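Local coordinates for KmHsv2 (Kluyveromyces marxianus, PDB 3VU4), which is a PROPPIN-family beta-propeller that probably binds phosphoinositides at membranes and, like Atg18, takes part in protein transport, at residues 106-111 with 124-129; 136-141 with 153-158; 266-271 with 288-293; 301-306 with 324-329. All blocks are in the same frame, centred on the assembly; numbering follows the deposited sequence.

Contact 1: 106-111 with 124-129; sequences LFLSRE and FKFGNP. With SO4 (sulfate ion), chain I.
The ring of Phe-126 leans across to the turn 109-111, its CG anti to the backbone N (chi1 -161°), so that the CD2-CE2 side of the ring meets the neighbouring loop. Phe-126 CE2 lies 3.9 Å from Leu-108 CD2, a methyl that sits at the ring's edge, near its plane. Next to it, Phe-126 CD2 comes 3.5 Å from Ser-109 O at an oblique angle. A large flat apolar group suits this place because it spans from the Leu-108 methyl to the backbone of the turn; Ile-113 and Leu-67 also touch it. The backbone supports this orientation: Phe-126 N donates to Glu-111 O at 2.9 Å, almost straight at 171° although the donor stands above the carbonyl plane. This bond extends by one step the pairing of strands 112-117 and 120-125 within one propeller blade. Ser-109 OG accepts from Phe-112 N and, less surely placed, from Glu-111 N, the latter an ST turn. On the turn itself, Arg-110 N donates at 2.8 Å to O3 of a sulfate probably from the crystallisation liquor, which His-68 NE2 also binds. Apolar atoms and one backbone bond thus join the segments, and the N-H of Arg-110 is placed to meet an anion, as the sulfate indicates.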
# COMPACT_ATOMS: atom_id res chain seq x y z
N LEU A 106 1.83 5.64 10.22
CA LEU A 106 2.88 6.64 10.09
C LEU A 106 3.21 6.89 8.62
O LEU A 106 3.61 5.98 7.90
CB LEU A 106 4.14 6.17 10.82
CG LEU A 106 5.33 7.13 10.80
CD1 LEU A 106 4.90 8.46 11.39
CD2 LEU A 106 6.50 6.55 11.57
N PHE A 107 3.03 8.14 8.18
CA PHE A 107 3.29 8.53 6.79
C PHE A 107 4.22 9.73 6.70
O PHE A 107 4.23 10.60 7.58
CB PHE A 107 1.97 8.86 6.10
CG PHE A 107 1.00 7.72 6.08
CD1 PHE A 107 1.15 6.67 5.18
CD2 PHE A 107 -0.08 7.70 6.95
CE1 PHE A 107 0.24 5.61 5.15
CE2 PHE A 107 -1.01 6.64 6.93
CZ PHE A 107 -0.84 5.60 6.02
N LEU A 108 5.00 9.80 5.62
CA LEU A 108 5.95 10.89 5.42
C LEU A 108 5.89 11.50 4.02
O LEU A 108 5.69 10.81 3.03
CB LEU A 108 7.37 10.38 5.66
CG LEU A 108 7.70 9.72 7.00
CD1 LEU A 108 9.02 8.97 6.88
CD2 LEU A 108 7.78 10.78 8.09
N SER A 109 6.07 12.82 3.96
CA SER A 109 6.11 13.56 2.70
C SER A 109 7.10 14.69 2.95
O SER A 109 7.41 14.98 4.11
CB SER A 109 4.73 14.11 2.33
OG SER A 109 4.37 15.23 3.13
N ARG A 110 7.62 15.31 1.90
CA ARG A 110 8.59 16.39 2.09
C ARG A 110 7.99 17.53 2.91
O ARG A 110 8.71 18.39 3.41
CB ARG A 110 9.07 16.93 0.73
CG ARG A 110 9.82 15.92 -0.15
CD ARG A 110 10.12 16.49 -1.54
NE ARG A 110 10.66 15.50 -2.47
CZ ARG A 110 11.89 14.99 -2.40
NH1 ARG A 110 12.72 15.38 -1.44
NH2 ARG A 110 12.28 14.09 -3.30
N GLU A 111 6.67 17.50 3.08
CA GLU A 111 5.98 18.55 3.83
C GLU A 111 5.45 18.13 5.19
O GLU A 111 5.60 18.86 6.18
CB GLU A 111 4.79 19.04 3.02
CG GLU A 111 5.01 19.10 1.53
CD GLU A 111 5.00 20.52 1.02
OE1 GLU A 111 6.01 21.23 1.23
OE2 GLU A 111 3.97 20.92 0.43
N PHE A 124 2.23 16.64 11.72
CA PHE A 124 3.28 17.55 12.14
C PHE A 124 3.98 18.04 10.88
O PHE A 124 3.74 17.52 9.79
CB PHE A 124 4.28 16.83 13.05
CG PHE A 124 3.68 16.32 14.33
CD1 PHE A 124 2.83 15.22 14.33
CD2 PHE A 124 3.95 16.95 15.54
CE1 PHE A 124 2.26 14.76 15.52
CE2 PHE A 124 3.38 16.50 16.73
CZ PHE A 124 2.53 15.40 16.72
N LYS A 125 4.84 19.05 11.02
CA LYS A 125 5.56 19.57 9.87
C LYS A 125 6.87 18.84 9.73
O LYS A 125 7.53 18.55 10.72
CB LYS A 125 5.86 21.06 10.05
CG LYS A 125 6.76 21.60 8.95
CD LYS A 125 7.19 23.05 9.17
CE LYS A 125 8.09 23.50 8.03
NZ LYS A 125 8.54 24.91 8.16
N PHE A 126 7.24 18.52 8.50
CA PHE A 126 8.51 17.84 8.30
C PHE A 126 9.56 18.94 8.15
O PHE A 126 9.91 19.35 7.05
CB PHE A 126 8.48 16.94 7.06
CG PHE A 126 9.57 15.90 7.06
CD1 PHE A 126 10.91 16.26 7.04
CD2 PHE A 126 9.25 14.54 7.10
CE1 PHE A 126 11.92 15.30 7.06
CE2 PHE A 126 10.25 13.58 7.12
CZ PHE A 126 11.58 13.95 7.11
N GLY A 127 10.03 19.41 9.30
CA GLY A 127 11.02 20.47 9.35
C GLY A 127 10.76 21.29 10.60
O GLY A 127 9.73 21.12 11.26
N ASN A 128 11.69 22.19 10.94
CA ASN A 128 11.55 23.03 12.12
C ASN A 128 10.28 23.87 12.04
O ASN A 128 9.95 24.40 10.97
CB ASN A 128 12.77 23.93 12.25
CG ASN A 128 13.12 24.23 13.69
OD1 ASN A 128 12.40 24.96 14.39
ND2 ASN A 128 14.22 23.67 14.16
N PRO A 129 9.56 24.02 13.16
CA PRO A 129 9.84 23.47 14.49
C PRO A 129 9.28 22.07 14.80
O PRO A 129 9.19 21.68 15.96
CB PRO A 129 9.23 24.52 15.41
CG PRO A 129 7.98 24.85 14.69
CD PRO A 129 8.45 24.99 13.24
S SO4 I . 6.02 15.27 -1.36
O1 SO4 I . 6.96 16.41 -1.47
O2 SO4 I . 5.83 14.67 -2.69
O3 SO4 I . 6.57 14.26 -0.45
O4 SO4 I . 4.73 15.76 -0.84

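Contact 2: 136-141 with 153-158; sequences DIRFGG and SNEFNL
This is a corner contact of a beta-propeller, where the chain leaves strand 137-139, outermost in one blade, and turns at Gly-140 and Gly-141 to enter strand 142-146 of the next. The turn 155-158 that follows strand 149-154 packs against that corner. Gly-140 N donates to Ser-153 O at 2.9 Å, from well above the carbonyl plane. Glycine fits here because, without a beta carbon, its CA can approach Asn-154 O at 3.5 Å while Leu-158 CD2 rests 3.4 Å from Gly-140 O. Water 1 bridges the backbones, donating to Arg-138 O and accepting from Glu-155 N. At the solvent side, Glu-155 is extended, CG anti to its backbone N, and runs beside Arg-138 in the same direction. Arg-138 folds at chi2 and chi3 to bring NE 3.4 Å from Glu-155 OE2, a salt bridge through a weak hydrogen bond, with guanidinium and carboxylate planes 67° apart. Asp-119 places a second carboxylate close by, so the arginine probably eases a repulsion between like charges. Asn-154 shapes the turn from its own side chain: OD1 accepts from Phe-156 N in an Asx turn, and receives Asn-157 N in the carbonyl plane, on a lone pair, at 2.9 Å and 170°.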
# COMPACT_ATOMS: atom_id res chain seq x y z
N ASP A 136 -5.93 18.17 15.38
CA ASP A 136 -5.97 16.71 15.39
C ASP A 136 -7.31 16.25 14.85
O ASP A 136 -8.34 16.91 15.04
CB ASP A 136 -5.77 16.18 16.80
CG ASP A 136 -4.32 16.20 17.22
OD1 ASP A 136 -3.48 16.58 16.36
OD2 ASP A 136 -4.01 15.85 18.38
N ILE A 137 -7.29 15.11 14.17
CA ILE A 137 -8.48 14.52 13.57
C ILE A 137 -8.82 13.20 14.27
O ILE A 137 -7.93 12.47 14.74
CB ILE A 137 -8.23 14.27 12.07
CG1 ILE A 137 -8.06 15.61 11.36
CG2 ILE A 137 -9.37 13.47 11.46
CD1 ILE A 137 -7.47 15.52 9.97
N ARG A 138 -10.11 12.90 14.37
CA ARG A 138 -10.56 11.66 14.99
C ARG A 138 -11.02 10.70 13.90
O ARG A 138 -11.87 11.05 13.08
CB ARG A 138 -11.71 11.96 15.96
CG ARG A 138 -11.29 12.85 17.12
CD ARG A 138 -10.35 12.12 18.08
NE ARG A 138 -11.11 11.33 19.05
CZ ARG A 138 -11.18 11.60 20.35
NH1 ARG A 138 -11.90 10.83 21.15
NH2 ARG A 138 -10.52 12.65 20.84
N PHE A 139 -10.45 9.51 13.87
CA PHE A 139 -10.81 8.53 12.87
C PHE A 139 -11.19 7.19 13.52
O PHE A 139 -11.08 7.04 14.73
CB PHE A 139 -9.65 8.36 11.88
CG PHE A 139 -8.51 7.54 12.41
CD1 PHE A 139 -8.01 7.76 13.69
CD2 PHE A 139 -7.92 6.56 11.61
CE1 PHE A 139 -6.94 7.00 14.18
CE2 PHE A 139 -6.85 5.80 12.09
CZ PHE A 139 -6.36 6.02 13.37
N GLY A 140 -11.64 6.23 12.71
CA GLY A 140 -12.05 4.95 13.24
C GLY A 140 -11.10 3.78 13.04
O GLY A 140 -11.54 2.64 13.01
N GLY A 141 -9.81 4.04 12.88
CA GLY A 141 -8.87 2.95 12.70
C GLY A 141 -8.17 2.84 11.36
O GLY A 141 -7.06 2.31 11.28
N SER A 153 -10.94 6.66 8.08
CA SER A 153 -12.18 6.03 8.51
C SER A 153 -12.94 6.99 9.45
O SER A 153 -12.32 7.67 10.27
CB SER A 153 -11.82 4.74 9.25
OG SER A 153 -12.91 3.86 9.40
N ASN A 154 -14.27 7.06 9.33
CA ASN A 154 -15.02 7.92 10.24
C ASN A 154 -15.02 7.25 11.61
O ASN A 154 -15.05 6.02 11.71
CB ASN A 154 -16.46 8.13 9.76
CG ASN A 154 -17.29 8.95 10.76
OD1 ASN A 154 -18.08 8.40 11.54
ND2 ASN A 154 -17.08 10.26 10.75
N GLU A 155 -15.00 8.05 12.67
CA GLU A 155 -14.97 7.53 14.02
C GLU A 155 -16.20 6.75 14.49
O GLU A 155 -16.08 5.82 15.28
CB GLU A 155 -14.68 8.67 14.98
CG GLU A 155 -14.80 8.33 16.45
CD GLU A 155 -14.64 9.57 17.31
OE1 GLU A 155 -15.24 10.61 16.96
OE2 GLU A 155 -13.92 9.50 18.33
N PHE A 156 -17.38 7.12 13.99
CA PHE A 156 -18.61 6.43 14.40
C PHE A 156 -19.10 5.41 13.39
O PHE A 156 -19.61 4.35 13.76
CB PHE A 156 -19.72 7.45 14.69
CG PHE A 156 -19.38 8.42 15.79
CD1 PHE A 156 -18.51 9.49 15.55
CD2 PHE A 156 -19.89 8.25 17.08
CE1 PHE A 156 -18.16 10.38 16.58
CE2 PHE A 156 -19.54 9.13 18.10
CZ PHE A 156 -18.67 10.20 17.85
N ASN A 157 -18.96 5.73 12.10
CA ASN A 157 -19.38 4.83 11.03
C ASN A 157 -18.11 4.29 10.43
O ASN A 157 -17.46 4.97 9.63
CB ASN A 157 -20.14 5.59 9.94
CG ASN A 157 -20.70 4.67 8.87
OD1 ASN A 157 -20.26 3.52 8.73
ND2 ASN A 157 -21.67 5.16 8.11
N LEU A 158 -17.75 3.07 10.82
CA LEU A 158 -16.51 2.46 10.35
C LEU A 158 -16.53 2.10 8.87
O LEU A 158 -15.50 1.74 8.30
CB LEU A 158 -16.17 1.23 11.21
CG LEU A 158 -15.99 1.47 12.73
CD1 LEU A 158 -15.62 0.17 13.40
CD2 LEU A 158 -14.90 2.52 12.99
O HOH W 1 -14.44 10.75 12.55

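Contact 3: 266-271 with 288-293; sequences VFEIFN and YFQSEW
Gln-290 carries the contact, its amide NE2 donating to Glu-268 OE2 at 3.1 Å and 160°. The carboxylate oxygen is met from above its plane, whereas the bond lies close to the plane of the amide; the two side chains cross at about a right angle. Glutamine suits the place because one NH2 can serve two acceptors: Gln-290 NE2 also donates to Tyr-288 O at 3.2 Å, and the bend at chi2 (55°) curls the chain over the carbonyls of Glu-268 and Ile-269. Glu-268, buried and extended, gains a second donor from water 2, which accepts from Ser-291 N. Water 3 joins Glu-268 N to Ser-291 O and Trp-293 O, filling in where the backbones do not pair directly. At one end, Asn-271 ND2 lies 3.7 Å from Tyr-288 CD2, with Asn-275 taking the amide oxygen and Lys-276 O the tyrosine hydroxyl. At the other, Phe-267 CE1 packs 3.8 Å from Trp-293 C. Ser-291 OG accepts from Trp-293 N, an ST turn. The loop packs against the end of strand 263-268 and against strand 230-235 of the preceding blade, where Phe-234 and Arg-235 begin the FRRG sequence linked in PROPPINs to phosphoinositide binding, and then leads into strand 296-299.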
# COMPACT_ATOMS: atom_id res chain seq x y z
N VAL A 266 -6.17 -9.95 -9.74
CA VAL A 266 -5.99 -8.68 -10.41
C VAL A 266 -7.32 -8.23 -10.96
O VAL A 266 -8.01 -8.99 -11.63
CB VAL A 266 -4.99 -8.79 -11.57
CG1 VAL A 266 -4.97 -7.48 -12.36
CG2 VAL A 266 -3.60 -9.11 -11.02
N PHE A 267 -7.70 -6.99 -10.65
CA PHE A 267 -8.95 -6.41 -11.13
C PHE A 267 -8.58 -5.29 -12.10
O PHE A 267 -7.56 -4.61 -11.93
CB PHE A 267 -9.77 -5.87 -9.96
CG PHE A 267 -10.23 -6.93 -9.01
CD1 PHE A 267 -11.38 -7.65 -9.27
CD2 PHE A 267 -9.49 -7.23 -7.87
CE1 PHE A 267 -11.80 -8.67 -8.40
CE2 PHE A 267 -9.89 -8.24 -7.01
CZ PHE A 267 -11.04 -8.96 -7.27
N GLU A 268 -9.42 -5.08 -13.10
CA GLU A 268 -9.13 -4.06 -14.10
C GLU A 268 -10.00 -2.81 -13.99
O GLU A 268 -11.22 -2.89 -14.13
CB GLU A 268 -9.27 -4.68 -15.49
CG GLU A 268 -9.19 -3.70 -16.66
CD GLU A 268 -9.33 -4.41 -18.00
OE1 GLU A 268 -8.33 -4.96 -18.49
OE2 GLU A 268 -10.45 -4.43 -18.56
N ILE A 269 -9.37 -1.66 -13.75
CA ILE A 269 -10.09 -0.38 -13.66
C ILE A 269 -10.34 0.17 -15.08
O ILE A 269 -11.42 0.67 -15.40
CB ILE A 269 -9.31 0.65 -12.81
CG1 ILE A 269 -9.53 0.36 -11.31
CG2 ILE A 269 -9.77 2.06 -13.13
CD1 ILE A 269 -8.84 -0.90 -10.80
N PHE A 270 -9.32 0.09 -15.93
CA PHE A 270 -9.48 0.51 -17.32
C PHE A 270 -8.48 -0.28 -18.16
O PHE A 270 -7.41 -0.64 -17.67
CB PHE A 270 -9.29 2.03 -17.47
CG PHE A 270 -7.87 2.52 -17.33
CD1 PHE A 270 -6.96 2.39 -18.38
CD2 PHE A 270 -7.47 3.18 -16.16
CE1 PHE A 270 -5.67 2.91 -18.28
CE2 PHE A 270 -6.17 3.70 -16.05
CZ PHE A 270 -5.27 3.57 -17.12
N ASN A 271 -8.84 -0.57 -19.41
CA ASN A 271 -7.95 -1.34 -20.26
C ASN A 271 -6.69 -0.56 -20.63
O ASN A 271 -6.74 0.55 -21.14
CB ASN A 271 -8.66 -1.83 -21.51
CG ASN A 271 -7.85 -2.86 -22.25
OD1 ASN A 271 -6.76 -2.55 -22.74
ND2 ASN A 271 -8.35 -4.09 -22.33
N TYR A 288 -13.85 -3.33 -25.00
CA TYR A 288 -13.15 -3.81 -23.81
C TYR A 288 -13.72 -3.22 -22.52
O TYR A 288 -13.21 -2.23 -21.99
CB TYR A 288 -11.65 -3.51 -23.91
CG TYR A 288 -11.02 -4.12 -25.15
CD1 TYR A 288 -11.09 -3.47 -26.39
CD2 TYR A 288 -10.42 -5.38 -25.09
CE1 TYR A 288 -10.60 -4.08 -27.55
CE2 TYR A 288 -9.92 -6.00 -26.24
CZ TYR A 288 -10.02 -5.34 -27.47
OH TYR A 288 -9.55 -5.95 -28.62
N PHE A 289 -14.79 -3.82 -22.03
CA PHE A 289 -15.41 -3.34 -20.80
C PHE A 289 -14.80 -4.04 -19.61
O PHE A 289 -14.25 -5.14 -19.73
CB PHE A 289 -16.92 -3.55 -20.85
CG PHE A 289 -17.59 -2.80 -21.97
CD1 PHE A 289 -17.25 -1.48 -22.25
CD2 PHE A 289 -18.56 -3.42 -22.77
CE1 PHE A 289 -17.86 -0.78 -23.30
CE2 PHE A 289 -19.17 -2.73 -23.81
CZ PHE A 289 -18.82 -1.41 -24.07
N GLN A 290 -14.87 -3.39 -18.45
CA GLN A 290 -14.30 -3.95 -17.23
C GLN A 290 -15.15 -5.01 -16.56
O GLN A 290 -16.30 -4.78 -16.20
CB GLN A 290 -13.98 -2.83 -16.25
CG GLN A 290 -12.78 -1.99 -16.69
CD GLN A 290 -12.94 -1.43 -18.10
OE1 GLN A 290 -13.82 -0.59 -18.35
NE2 GLN A 290 -12.10 -1.89 -19.03
N SER A 291 -14.56 -6.19 -16.39
CA SER A 291 -15.24 -7.30 -15.74
C SER A 291 -15.52 -7.00 -14.28
O SER A 291 -14.77 -6.26 -13.63
CB SER A 291 -14.40 -8.57 -15.82
OG SER A 291 -15.01 -9.59 -15.04
N GLU A 292 -16.59 -7.59 -13.78
CA GLU A 292 -16.99 -7.42 -12.41
C GLU A 292 -16.15 -8.33 -11.49
O GLU A 292 -16.14 -8.17 -10.27
CB GLU A 292 -18.50 -7.71 -12.32
CG GLU A 292 -18.97 -8.64 -11.22
CD GLU A 292 -20.49 -8.86 -11.27
OE1 GLU A 292 -21.01 -9.61 -10.40
OE2 GLU A 292 -21.16 -8.29 -12.17
N TRP A 293 -15.42 -9.26 -12.10
CA TRP A 293 -14.58 -10.20 -11.35
C TRP A 293 -13.09 -10.09 -11.70
O TRP A 293 -12.70 -9.36 -12.62
CB TRP A 293 -15.03 -11.65 -11.62
CG TRP A 293 -16.48 -11.90 -11.34
CD1 TRP A 293 -17.06 -12.10 -10.11
CD2 TRP A 293 -17.55 -11.93 -12.29
NE1 TRP A 293 -18.41 -12.26 -10.25
CE2 TRP A 293 -18.75 -12.16 -11.57
CE3 TRP A 293 -17.62 -11.79 -13.69
CZ2 TRP A 293 -20.00 -12.25 -12.20
CZ3 TRP A 293 -18.87 -11.87 -14.31
CH2 TRP A 293 -20.04 -12.10 -13.56
O HOH W 2 -12.08 -6.50 -17.62
O HOH W 3 -11.80 -6.83 -13.25

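Contact 4: 301-306 with 324-329; sequences SVDKHV and PHTRMI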
# COMPACT_ATOMS: atom_id res chain seq x y z
N SER A 301 2.97 -19.58 -3.65
CA SER A 301 3.68 -20.68 -3.03
C SER A 301 4.35 -20.23 -1.74
O SER A 301 5.32 -19.48 -1.77
CB SER A 301 4.75 -21.21 -3.99
OG SER A 301 5.69 -22.04 -3.33
N VAL A 302 3.84 -20.67 -0.60
CA VAL A 302 4.44 -20.28 0.67
C VAL A 302 4.45 -21.42 1.70
O VAL A 302 3.55 -22.26 1.71
CB VAL A 302 3.73 -19.04 1.25
CG1 VAL A 302 2.30 -19.39 1.67
CG2 VAL A 302 4.55 -18.48 2.41
N ASP A 303 5.47 -21.45 2.56
CA ASP A 303 5.56 -22.50 3.58
C ASP A 303 4.56 -22.25 4.70
O ASP A 303 3.89 -21.22 4.72
CB ASP A 303 6.98 -22.61 4.14
CG ASP A 303 7.50 -21.31 4.73
OD1 ASP A 303 6.79 -20.70 5.56
OD2 ASP A 303 8.63 -20.91 4.38
N LYS A 304 4.46 -23.18 5.64
CA LYS A 304 3.51 -23.08 6.73
C LYS A 304 3.81 -22.03 7.79
O LYS A 304 3.06 -21.89 8.76
CB LYS A 304 3.33 -24.44 7.40
CG LYS A 304 4.57 -25.01 8.07
CD LYS A 304 4.26 -26.34 8.75
CE LYS A 304 5.46 -26.91 9.50
NZ LYS A 304 5.12 -28.18 10.23
N HIS A 305 4.89 -21.29 7.61
CA HIS A 305 5.25 -20.27 8.59
C HIS A 305 4.88 -18.85 8.14
O HIS A 305 5.38 -17.87 8.70
CB HIS A 305 6.75 -20.38 8.88
CG HIS A 305 7.19 -21.75 9.26
ND1 HIS A 305 6.76 -22.37 10.42
CD2 HIS A 305 7.97 -22.66 8.62
CE1 HIS A 305 7.25 -23.60 10.47
NE2 HIS A 305 7.99 -23.80 9.39
N VAL A 306 4.00 -18.73 7.15
CA VAL A 306 3.60 -17.43 6.64
C VAL A 306 3.00 -16.54 7.71
O VAL A 306 2.18 -16.97 8.50
CB VAL A 306 2.51 -17.51 5.54
CG1 VAL A 306 2.81 -16.50 4.45
CG2 VAL A 306 2.40 -18.90 5.00
N PRO A 324 7.80 -11.16 4.85
CA PRO A 324 8.66 -10.85 5.99
C PRO A 324 9.29 -12.04 6.70
O PRO A 324 10.44 -11.95 7.13
CB PRO A 324 7.75 -10.02 6.91
CG PRO A 324 6.39 -10.53 6.60
CD PRO A 324 6.42 -10.68 5.08
N HIS A 325 8.58 -13.16 6.80
CA HIS A 325 9.09 -14.36 7.49
C HIS A 325 10.29 -15.08 6.84
O HIS A 325 11.07 -15.72 7.53
CB HIS A 325 7.95 -15.37 7.73
CG HIS A 325 7.63 -16.23 6.55
ND1 HIS A 325 7.25 -15.71 5.33
CD2 HIS A 325 7.62 -17.58 6.40
CE1 HIS A 325 7.02 -16.70 4.48
NE2 HIS A 325 7.23 -17.84 5.11
N THR A 326 10.44 -15.00 5.52
CA THR A 326 11.60 -15.64 4.90
C THR A 326 12.44 -14.56 4.25
O THR A 326 13.44 -14.85 3.60
CB THR A 326 11.20 -16.66 3.80
OG1 THR A 326 10.47 -16.00 2.76
CG2 THR A 326 10.35 -17.78 4.40
N ARG A 327 12.03 -13.31 4.45
CA ARG A 327 12.69 -12.14 3.87
C ARG A 327 12.95 -12.35 2.39
O ARG A 327 14.03 -12.03 1.88
CB ARG A 327 14.00 -11.83 4.60
CG ARG A 327 13.82 -10.90 5.79
CD ARG A 327 15.13 -10.55 6.48
NE ARG A 327 15.79 -11.73 7.05
CZ ARG A 327 16.81 -12.37 6.49
NH1 ARG A 327 17.35 -13.43 7.09
NH2 ARG A 327 17.32 -11.94 5.33
N MET A 328 11.95 -12.89 1.71
CA MET A 328 12.05 -13.15 0.28
C MET A 328 11.19 -12.20 -0.55
O MET A 328 10.12 -11.78 -0.12
CB MET A 328 11.68 -14.60 -0.00
CG MET A 328 12.88 -15.38 -0.46
SD MET A 328 12.72 -17.13 -0.33
CE MET A 328 13.34 -17.41 1.32
N ILE A 329 11.68 -11.84 -1.73
CA ILE A 329 10.93 -10.96 -2.60
C ILE A 329 10.78 -11.58 -3.98
O ILE A 329 11.76 -11.87 -4.68
CB ILE A 329 11.58 -9.55 -2.70
CG1 ILE A 329 10.75 -8.68 -3.65
CG2 ILE A 329 13.02 -9.65 -3.18
CD1 ILE A 329 11.14 -7.22 -3.64
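Asp-303 and His-325 each place CG in the crowded position between their own backbone N and carbonyl carbon (chi1 58° and 82°), and these torsions aim the two side chains at each other, tip to tip. His-325 NE2 donates to Asp-303 OD1 at 2.9 Å. The bond is bent, 133° at the hydrogen: the oxygen lies near the plane of the imidazole, but the donor reaches it from above the carboxylate, and the two planes are nearly perpendicular. Asp-303 OD1 also uses its anti lone pair to accept from His-305 N at 2.9 Å. That second bond forms an Asx turn and holds the carboxylate in the type I turn from Asp-303 to Val-306. Aspartate suits the place, being short enough to accept from the N-H two residues on while still presenting an oxygen to His-325; its charge would be expected to favour a protonated imidazole. The His-325 ring is also sandwiched. Val-306 CA stands over one face, 4.0 Å from the centroid of the His-325 ring and almost on the normal, a CH-pi contact, while Thr-326 CG2 covers the rim of the opposite face. Val-302 CG2 touches His-325 CE1 at 3.7 Å. In the fold, 301-306 belongs to the connection from strand 296-299 of one blade to strand 310-313 of the last. Its partner is the hairpin turn between strands 318-323 and 328-337, where Arg-327 and Met-328 both face Trp-323 in a G1 bulge, while Ile-329 goes on to pair with strand 342-352.

From the N terminus the four contacts follow in series; none nests in or crosses another. Contact 1 closes round the hairpin of strands 112-117 and 120-125 and ties two bends at the end of one blade. The next strand of that same sheet, 137-139, leads into contact 2, which closes around the hairpin of strands 142-146 and 149-154 and joins two successive blades. The centres of contact 1 and contact 2 are about 22 Å apart. Contact 3 brings a long excursion back onto strand 263-268, on the opposite side of the chain's centre from contact 1. Contact 4 then fastens the crossing into the last blade to a hairpin turn, its centre about 30 Å from that of contact 3.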